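Local coordinates for putative translational inhibitor protein (Yersinia pestis, PDB 5V4D), which is of unknown function but belongs to the Rid (YjgF-like) family, and so may be an enamine/imine deaminase, at residues A[77-82]-A[104-109]. Numbering follows the deposited sequence. Where two conformers were deposited one is given.
With ACY (acetic acid), chain G.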
loop_
_atom_site.group_PDB
_atom_site.type_symbol
_atom_site.label_atom_id
_atom_site.label_comp_id
_atom_site.label_asym_id
_atom_site.label_seq_id
_atom_site.Cartn_x
_atom_site.Cartn_y
_atom_site.Cartn_z
ATOM N N THR A 77 -1.377 -7.751 -4.230
ATOM C CA THR A 77 -1.676 -6.650 -5.130
ATOM C C THR A 77 -2.558 -5.643 -4.399
ATOM O O THR A 77 -3.210 -5.980 -3.400
ATOM C CB THR A 77 -2.409 -7.091 -6.416
ATOM O OG1 THR A 77 -3.758 -7.477 -6.078
ATOM C CG2 THR A 77 -1.729 -8.273 -7.070
ATOM N N THR A 78 -2.577 -4.409 -4.897
ATOM C CA THR A 78 -3.572 -3.414 -4.492
ATOM C C THR A 78 -4.228 -2.879 -5.751
ATOM O O THR A 78 -3.536 -2.525 -6.715
ATOM C CB THR A 78 -2.929 -2.259 -3.704
ATOM O OG1 THR A 78 -2.299 -2.810 -2.548
ATOM C CG2 THR A 78 -3.946 -1.216 -3.275
ATOM N N ILE A 79 -5.547 -2.858 -5.752
ATOM C CA ILE A 79 -6.313 -2.262 -6.837
ATOM C C ILE A 79 -6.827 -0.902 -6.375
ATOM O O ILE A 79 -7.624 -0.824 -5.428
ATOM C CB ILE A 79 -7.475 -3.182 -7.238
ATOM C CG1 ILE A 79 -6.928 -4.522 -7.734
ATOM C CG2 ILE A 79 -8.361 -2.506 -8.342
ATOM C CD1 ILE A 79 -8.057 -5.540 -8.079
ATOM N N PHE A 80 -6.432 0.141 -7.105
ATOM C CA PHE A 80 -6.941 1.509 -6.911
ATOM C C PHE A 80 -7.909 1.760 -8.052
ATOM O O PHE A 80 -7.527 1.678 -9.228
ATOM C CB PHE A 80 -5.802 2.537 -6.928
ATOM C CG PHE A 80 -4.706 2.287 -5.902
ATOM C CD1 PHE A 80 -4.877 2.589 -4.563
ATOM C CD2 PHE A 80 -3.485 1.832 -6.319
ATOM C CE1 PHE A 80 -3.808 2.417 -3.646
ATOM C CE2 PHE A 80 -2.441 1.657 -5.385
ATOM C CZ PHE A 80 -2.615 1.941 -4.101
ATOM N N ILE A 81 -9.187 1.988 -7.731
ATOM C CA ILE A 81 -10.165 2.247 -8.778
ATOM C C ILE A 81 -10.896 3.539 -8.462
ATOM O O ILE A 81 -11.107 3.887 -7.301
ATOM C CB ILE A 81 -11.175 1.092 -8.977
ATOM C CG1 ILE A 81 -11.732 0.566 -7.656
ATOM C CG2 ILE A 81 -10.539 -0.019 -9.779
ATOM C CD1 ILE A 81 -12.915 -0.362 -7.870
ATOM N N THR A 82 -11.300 4.245 -9.515
ATOM C CA THR A 82 -11.980 5.520 -9.290
ATOM C C THR A 82 -13.472 5.356 -9.001
ATOM O O THR A 82 -14.110 6.321 -8.568
ATOM C CB THR A 82 -11.798 6.482 -10.472
ATOM O OG1 THR A 82 -12.340 5.926 -11.691
ATOM C CG2 THR A 82 -10.325 6.876 -10.662
ATOM N N PRO A 104 -3.211 -14.028 -5.531
ATOM C CA PRO A 104 -2.509 -13.173 -4.573
ATOM C C PRO A 104 -3.448 -12.675 -3.480
ATOM O O PRO A 104 -4.666 -12.559 -3.666
ATOM C CB PRO A 104 -2.023 -12.012 -5.447
ATOM C CG PRO A 104 -1.910 -12.610 -6.838
ATOM C CD PRO A 104 -3.100 -13.536 -6.923
ATOM N N ALA A 105 -2.856 -12.329 -2.337
ATOM C CA ALA A 105 -3.559 -11.452 -1.390
ATOM C C ALA A 105 -3.833 -10.097 -2.062
ATOM O O ALA A 105 -3.197 -9.734 -3.047
ATOM C CB ALA A 105 -2.720 -11.264 -0.127
ATOM N N ARG A 106 -4.807 -9.343 -1.528
ATOM C CA ARG A 106 -5.278 -8.180 -2.298
ATOM C C ARG A 106 -5.968 -7.189 -1.385
ATOM O O ARG A 106 -6.536 -7.569 -0.368
ATOM C CB ARG A 106 -6.262 -8.609 -3.384
ATOM C CG ARG A 106 -6.432 -7.517 -4.428
ATOM C CD ARG A 106 -7.236 -8.102 -5.570
ATOM N NE ARG A 106 -8.630 -8.202 -5.139
ATOM C CZ ARG A 106 -9.637 -8.515 -5.937
ATOM N NH1 ARG A 106 -9.404 -8.794 -7.226
ATOM N NH2 ARG A 106 -10.861 -8.556 -5.430
ATOM N N SER A 107 -5.855 -5.907 -1.723
ATOM C CA SER A 107 -6.776 -4.887 -1.215
ATOM C C SER A 107 -7.320 -4.096 -2.392
ATOM O O SER A 107 -6.599 -3.858 -3.358
ATOM C CB SER A 107 -6.071 -3.939 -0.244
ATOM O OG SER A 107 -5.614 -4.691 0.902
ATOM N N THR A 108 -8.553 -3.592 -2.251
ATOM C CA THR A 108 -9.228 -2.792 -3.269
ATOM C C THR A 108 -9.801 -1.580 -2.565
ATOM O O THR A 108 -10.502 -1.729 -1.556
ATOM C CB THR A 108 -10.379 -3.562 -3.944
ATOM O OG1 THR A 108 -9.858 -4.741 -4.562
ATOM C CG2 THR A 108 -11.075 -2.641 -5.024
ATOM N N VAL A 109 -9.525 -0.392 -3.093
ATOM C CA VAL A 109 -10.075 0.841 -2.519
ATOM C C VAL A 109 -10.491 1.780 -3.640
ATOM O O VAL A 109 -9.918 1.755 -4.731
ATOM C CB VAL A 109 -9.059 1.571 -1.588
ATOM C CG1 VAL A 109 -8.703 0.674 -0.366
ATOM C CG2 VAL A 109 -7.792 2.002 -2.313
HETATM C C ACY G . -9.980 -6.763 -1.658
HETATM O O ACY G . -10.503 -5.767 -1.080
HETATM O OXT ACY G . -9.628 -6.825 -2.873
HETATM C CH3 ACY G . -9.719 -7.989 -0.813
#
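Ser-107 O accepts Ile-79 N at 2.8 Å, the shortest of five backbone hydrogen bonds joining the strands, and also the CA-H of Thr-78. On the face carrying Thr-77, Ile-79, Arg-106 and Thr-108, an acetic acid molecule, probably from the crystallisation liquor, is bound. Its OXT is gripped by Thr-108 OG1 at 2.7 Å and by Arg-106 NE at 2.8 Å. Arg-106 NH2 adds a weak bond. OXT sits at the edge of the guanidinium, near its plane. A bend at the third torsion (chi3 75°) brings NE to OXT and NH1 to 3.6 Å from Ile-79 CD1. Arg-106 CG lies 3.1 Å from Thr-77 OG1. Helix 87-98 covers this face: Tyr-94 hydrogen-bonds Thr-77 OG1 and makes a cation-pi contact with Arg-106, while Asn-91 holds NH1. On the other face, Phe-80 and Val-109 run side by side, CD1 3.7 Å from CG2. Thr-78 CG2 rests over one ring face, offset toward its rim. Ser-107 OG is hydrogen-bonded to Glu-123 OE2 of the second subunit. Strands 77-81 and 105-109 run parallel, their axes 15° apart, in a beta-alpha-beta crossover of the YjgF-like fold. The bound acetic acid is consistent with the carboxylate-binding arginine pocket of Rid relatives.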